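Local coordinates for Spermidine/putrescine ABC transporter, periplasmic binding protein (Treponema pallidum, PDB 2V84) that probably binds polyamines such as spermidine and putrescine, apparently as the receptor lipoprotein of an ABC uptake system, at residues F294-T297 with I298-E301; S313-D316 with L317-G320; V181-N185 with E186-A190. All coordinates share one frame; numbering follows the deposited sequence.

Contact 1. Residues F294-T297 with I298-E301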
# COMPACT_ATOMS: atom_id res chain seq x y z
N PHE A 294 -2.30 9.23 7.75
CA PHE A 294 -3.32 8.40 7.14
C PHE A 294 -4.71 8.75 7.67
O PHE A 294 -4.84 9.12 8.84
CB PHE A 294 -3.07 6.95 7.54
CG PHE A 294 -1.88 6.32 6.90
CD1 PHE A 294 -1.36 6.76 5.68
CD2 PHE A 294 -1.34 5.16 7.47
CE1 PHE A 294 -0.28 6.09 5.09
CE2 PHE A 294 -0.29 4.48 6.88
CZ PHE A 294 0.25 4.94 5.70
N PRO A 295 -5.74 8.64 6.82
CA PRO A 295 -7.12 8.73 7.30
C PRO A 295 -7.55 7.38 7.82
O PRO A 295 -6.92 6.37 7.52
CB PRO A 295 -7.90 9.08 6.04
CG PRO A 295 -7.13 8.36 4.95
CD PRO A 295 -5.69 8.47 5.35
N SER A 296 -8.63 7.35 8.60
CA SER A 296 -9.09 6.09 9.15
C SER A 296 -9.96 5.37 8.12
O SER A 296 -11.18 5.33 8.24
CB SER A 296 -9.85 6.32 10.47
OG SER A 296 -10.04 5.09 11.18
N THR A 297 -9.32 4.79 7.12
CA THR A 297 -10.02 4.06 6.06
C THR A 297 -10.70 2.76 6.50
O THR A 297 -11.72 2.39 5.93
CB THR A 297 -9.08 3.75 4.88
OG1 THR A 297 -7.88 3.15 5.39
CG2 THR A 297 -8.71 5.03 4.17
N ILE A 298 -10.16 2.08 7.53
CA ILE A 298 -10.69 0.76 7.89
C ILE A 298 -11.36 0.69 9.26
O ILE A 298 -12.04 -0.29 9.57
CB ILE A 298 -9.61 -0.39 7.85
CG1 ILE A 298 -8.63 -0.30 9.03
CG2 ILE A 298 -8.88 -0.42 6.51
CD1 ILE A 298 -7.77 -1.53 9.21
N HIS A 299 -11.17 1.73 10.07
CA HIS A 299 -11.44 1.63 11.50
C HIS A 299 -12.53 2.61 11.88
O HIS A 299 -12.40 3.83 11.63
CB HIS A 299 -10.15 1.95 12.28
CG HIS A 299 -10.15 1.47 13.70
ND1 HIS A 299 -10.87 2.08 14.71
CD2 HIS A 299 -9.47 0.45 14.30
CE1 HIS A 299 -10.65 1.45 15.85
NE2 HIS A 299 -9.81 0.46 15.63
N ARG A 300 -13.60 2.11 12.48
CA ARG A 300 -14.74 3.00 12.76
C ARG A 300 -14.64 3.91 13.98
O ARG A 300 -15.46 4.80 14.12
CB ARG A 300 -16.11 2.32 12.59
CG ARG A 300 -16.21 0.89 12.95
CD ARG A 300 -17.62 0.40 12.76
NE ARG A 300 -18.03 -0.43 13.89
CZ ARG A 300 -18.71 0.01 14.94
NH1 ARG A 300 -19.10 1.27 15.02
NH2 ARG A 300 -19.01 -0.83 15.92
N GLU A 301 -13.61 3.73 14.80
CA GLU A 301 -13.43 4.56 15.98
C GLU A 301 -12.23 5.49 15.86
O GLU A 301 -12.27 6.60 16.38
CB GLU A 301 -13.26 3.69 17.24
CG GLU A 301 -14.46 2.83 17.57
CD GLU A 301 -15.69 3.65 17.84
OE1 GLU A 301 -15.71 4.32 18.89
OE2 GLU A 301 -16.63 3.62 17.00
O HOH W 1 -7.36 2.72 8.26

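Contact 2. Residues S313-D316 with L317-G320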
# COMPACT_ATOMS: atom_id res chain seq x y z
N SER A 313 -8.27 12.03 2.34
CA SER A 313 -9.42 11.55 3.11
C SER A 313 -9.76 10.13 2.69
O SER A 313 -9.26 9.65 1.68
CB SER A 313 -10.65 12.47 2.99
OG SER A 313 -11.38 12.20 1.81
N GLU A 314 -10.59 9.46 3.49
CA GLU A 314 -10.99 8.08 3.23
C GLU A 314 -11.93 8.04 2.04
O GLU A 314 -12.06 7.01 1.38
CB GLU A 314 -11.65 7.43 4.47
CG GLU A 314 -12.90 8.13 4.96
CD GLU A 314 -13.95 7.18 5.53
OE1 GLU A 314 -13.75 5.94 5.47
OE2 GLU A 314 -14.99 7.67 6.02
N HIS A 315 -12.58 9.17 1.77
CA HIS A 315 -13.50 9.29 0.66
C HIS A 315 -12.75 9.31 -0.68
O HIS A 315 -13.35 9.07 -1.73
CB HIS A 315 -14.36 10.54 0.81
CG HIS A 315 -15.10 10.61 2.11
ND1 HIS A 315 -16.17 9.79 2.39
CD2 HIS A 315 -14.91 11.39 3.20
CE1 HIS A 315 -16.62 10.07 3.61
NE2 HIS A 315 -15.88 11.04 4.11
N ASP A 316 -11.45 9.59 -0.63
CA ASP A 316 -10.58 9.57 -1.82
C ASP A 316 -10.30 8.16 -2.31
O ASP A 316 -9.73 7.97 -3.39
CB ASP A 316 -9.25 10.27 -1.54
CG ASP A 316 -9.40 11.76 -1.38
OD1 ASP A 316 -10.40 12.31 -1.87
OD2 ASP A 316 -8.51 12.39 -0.76
N LEU A 317 -10.68 7.16 -1.51
CA LEU A 317 -10.41 5.77 -1.85
C LEU A 317 -11.65 5.02 -2.35
O LEU A 317 -11.57 3.84 -2.71
CB LEU A 317 -9.79 5.07 -0.64
CG LEU A 317 -8.42 5.72 -0.42
CD1 LEU A 317 -8.14 5.96 1.01
CD2 LEU A 317 -7.34 4.89 -1.09
N GLU A 318 -12.78 5.71 -2.39
CA GLU A 318 -14.05 5.09 -2.71
C GLU A 318 -14.15 4.66 -4.19
O GLU A 318 -14.54 3.53 -4.49
CB GLU A 318 -15.20 6.02 -2.31
CG GLU A 318 -15.27 6.24 -0.79
CD GLU A 318 -16.40 7.16 -0.36
OE1 GLU A 318 -17.22 7.57 -1.21
OE2 GLU A 318 -16.45 7.47 0.86
N ARG A 319 -13.77 5.57 -5.08
CA ARG A 319 -13.88 5.37 -6.53
C ARG A 319 -12.84 4.41 -7.10
O ARG A 319 -13.00 3.90 -8.21
CB ARG A 319 -13.74 6.71 -7.25
CG ARG A 319 -14.86 7.67 -6.98
CD ARG A 319 -14.66 8.96 -7.73
NE ARG A 319 -15.89 9.74 -7.74
CZ ARG A 319 -16.15 10.73 -8.59
NH1 ARG A 319 -15.25 11.07 -9.51
NH2 ARG A 319 -17.30 11.37 -8.52
N GLY A 320 -11.77 4.20 -6.34
CA GLY A 320 -10.64 3.40 -6.77
C GLY A 320 -10.90 1.92 -6.75
O GLY A 320 -11.90 1.48 -6.19
O HOH W 2 -13.03 8.07 -4.16

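Contact 3. Residues V181-N185 with E186-A190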
# COMPACT_ATOMS: atom_id res chain seq x y z
N VAL A 181 -8.10 -2.42 -13.15
CA VAL A 181 -6.69 -2.51 -12.76
C VAL A 181 -6.24 -3.95 -12.54
O VAL A 181 -5.05 -4.23 -12.42
CB VAL A 181 -6.29 -1.57 -11.54
CG1 VAL A 181 -6.91 -0.18 -11.67
CG2 VAL A 181 -6.64 -2.17 -10.22
N ASN A 182 -7.21 -4.88 -12.52
CA ASN A 182 -6.92 -6.30 -12.37
C ASN A 182 -7.30 -7.11 -13.60
O ASN A 182 -7.43 -8.34 -13.51
CB ASN A 182 -7.65 -6.90 -11.15
CG ASN A 182 -7.35 -6.15 -9.88
OD1 ASN A 182 -6.20 -6.02 -9.50
ND2 ASN A 182 -8.39 -5.64 -9.22
N THR A 183 -7.49 -6.43 -14.73
CA THR A 183 -7.96 -7.09 -15.95
C THR A 183 -7.10 -8.29 -16.34
O THR A 183 -5.91 -8.37 -16.03
CB THR A 183 -8.10 -6.10 -17.13
OG1 THR A 183 -8.98 -6.66 -18.11
CG2 THR A 183 -6.74 -5.78 -17.78
N LYS A 184 -7.74 -9.24 -17.00
CA LYS A 184 -7.09 -10.44 -17.47
C LYS A 184 -7.09 -10.42 -18.99
O LYS A 184 -6.49 -11.30 -19.62
CB LYS A 184 -7.84 -11.66 -16.95
CG LYS A 184 -7.62 -11.90 -15.45
CD LYS A 184 -8.93 -12.16 -14.73
CE LYS A 184 -8.70 -12.41 -13.25
NZ LYS A 184 -9.98 -12.68 -12.53
N ASN A 185 -7.79 -9.43 -19.55
CA ASN A 185 -7.89 -9.23 -20.99
C ASN A 185 -6.56 -8.81 -21.60
O ASN A 185 -6.00 -7.76 -21.23
CB ASN A 185 -8.98 -8.20 -21.31
CG ASN A 185 -9.17 -7.98 -22.80
OD1 ASN A 185 -8.25 -7.56 -23.51
ND2 ASN A 185 -10.38 -8.24 -23.29
N GLU A 186 -6.08 -9.62 -22.53
CA GLU A 186 -4.75 -9.46 -23.11
C GLU A 186 -4.59 -8.21 -23.98
O GLU A 186 -3.52 -7.58 -23.98
CB GLU A 186 -4.35 -10.73 -23.87
CG GLU A 186 -3.91 -11.88 -22.97
CD GLU A 186 -4.08 -13.26 -23.61
OE1 GLU A 186 -4.02 -13.36 -24.85
OE2 GLU A 186 -4.28 -14.25 -22.86
N GLN A 187 -5.63 -7.84 -24.73
CA GLN A 187 -5.49 -6.60 -25.53
C GLN A 187 -5.56 -5.33 -24.69
O GLN A 187 -5.01 -4.30 -25.08
CB GLN A 187 -6.41 -6.54 -26.77
CG GLN A 187 -7.82 -7.07 -26.63
CD GLN A 187 -7.93 -8.57 -26.88
OE1 GLN A 187 -7.10 -9.16 -27.57
NE2 GLN A 187 -8.96 -9.18 -26.33
N GLU A 188 -6.23 -5.41 -23.53
CA GLU A 188 -6.27 -4.29 -22.59
C GLU A 188 -4.90 -4.05 -21.95
O GLU A 188 -4.50 -2.90 -21.76
CB GLU A 188 -7.35 -4.50 -21.54
CG GLU A 188 -8.76 -4.36 -22.10
CD GLU A 188 -9.86 -4.66 -21.10
OE1 GLU A 188 -11.04 -4.44 -21.45
OE2 GLU A 188 -9.56 -5.12 -19.98
N LEU A 189 -4.20 -5.13 -21.63
CA LEU A 189 -2.85 -5.06 -21.09
C LEU A 189 -1.82 -4.53 -22.07
O LEU A 189 -0.98 -3.70 -21.71
CB LEU A 189 -2.42 -6.43 -20.55
CG LEU A 189 -3.19 -6.86 -19.30
CD1 LEU A 189 -2.94 -8.32 -18.93
CD2 LEU A 189 -2.85 -5.95 -18.11
N ALA A 190 -1.89 -5.00 -23.32
CA ALA A 190 -1.05 -4.47 -24.39
C ALA A 190 -1.28 -2.97 -24.61
O ALA A 190 -0.33 -2.20 -24.81
CB ALA A 190 -1.29 -5.27 -25.69

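Contact 1. Residues F294-T297 with I298-E301
The imidazole of His-299 has Ser-296 OG coming in obliquely, 3.3 Å from His-299 CB, and Glu-301 CA in plane at its edge. The ring also stacks on that of Tyr-285 and meets Phe-106 with the two planes inclined by about 30°. Both ring nitrogens are used: ND1 accepts from Glu-301 N at 3.2 Å, somewhat out of the ring plane, and NE2 is bonded to Leu-280 O. These bonds fix the rotation of the ring and are consistent with a proton on NE2. The one direct hydrogen bond across the turn is Ser-296 OG to His-299 O, 2.7 Å long with a C=O...donor angle of 125°. With OG turned opposite the backbone N (chi1 -166°), the hydroxyl reaches forward to a carbonyl three residues on. Ser-296 is also the centre of an inverse gamma turn, closed by a weak Thr-297 N to Pro-295 O bond. One water bridges the bend, donating to Thr-297 OG1 at 2.9 Å and accepting from Ile-298 N at 3.0 Å. The buried turn thus lies between helix 282-292, where Ser-296 rests on Leu-289, and strand 125-137, where Thr-297 OG1 bonds Leu-129 O and Ile-298 packs on Pro-126 and Leu-129.

Contact 2. Residues S313-D316 with L317-G320
His-315 ND1 donates to Glu-318 OE2 at 2.8 Å, the shortest polar bond between residues across this turn. The N-H...acceptor angle is 152°, and the nitrogen meets the oxygen from above the carboxylate plane, which stands 75° from that of the imidazole. Both side chains run alongside each other in the same direction; the extended Glu-318 chain (chi2 180°) carries OE2 to the edge of the ring at ND1. Glu-314 CG covers one face, 4.2 Å above the imidazole plane. In the backbone, Leu-317 N bonds Glu-314 O at 3.2 Å, in keeping with the 3-10 winding of 314-316, while Glu-318 N makes only a weak bond to His-315 O at 3.5 Å. A water makes a shorter bond to that carbonyl, donating to His-315 O at 2.6 Å and accepting from Arg-319 N at 2.8 Å. This is a His-carboxylate hydrogen bond at a 3-10 turn in the loop before strand 321-322, with Leu-317 packed on Leu-129 and Ala-131 of strand 125-137. The bond requires a proton on ND1, and the carboxylate of Glu-318 would be expected to stabilise a positively charged His-315; the charge of nearby Glu-314 is probably offset in part by its salt bridge to Lys-108.

Contact 3. Residues V181-N185 with E186-A190
Asn-185 is the N-cap residue of helix 186-200. Its OD1 accepts from Glu-188 N at 3.0 Å, with the donor tilted 29° from the amide's carbonyl plane. Placing CG opposite the backbone N (chi1 -178°) turns the amide over the first helical turn, where OD1 also lies 3.2 Å from Gln-187 CG. The main chain of Asn-185 takes part as well: its O receives Leu-189 N at 3.2 Å, in the carbonyl plane, as the first regular helical bond. In the conformer given for Glu-188, one of two, the carboxylate stacks on the Asn-185 amide with planes 23° apart, and Glu-188 OE2 comes to 2.5 Å from Thr-183 OG1; so short a bond is doubtful in detail. Thr-183 OG1 in turn accepts a weak bond from Asn-185 N at 3.3 Å, closing a small loop between Thr-183 and the N-cap residue. Apart from the polar bonds, Thr-183 CG2 packs 3.9 Å from Leu-189 CD2, the two side chains running antiparallel to each other. Leu-189 continues onto Met-170 and Leu-174 of helix 166-176 and onto Tyr-333 of helix 330-342. An acidic side chain in the first turn probably suits the partial positive charge there, and an asparagine side chain accepting the N-H three residues on is the classic side-chain N-cap.

In the fold
Contacts 1 and 2 belong to the same long loop between helix 282-292 and strand 321-322, and they touch: their centres are 12 Å apart, and Thr-297 CG2 meets Leu-317 CD1 at 3.3 Å. Contact 3 stands off, its centre 23 Å from that of contact 2 and 32 Å from that of contact 1, although the nearest atoms of contacts 2 and 3 are only about 7 Å apart. Strand 321-322 connects them, since contact 2 runs into it and Val-181 and Asn-182 pack on its Thr-321. Toward the predicted spermidine site, the Leu-189 side chain is about 7 Å from that of Arg-167, and the Leu-317 side chain about 10 Å from that of Glu-168.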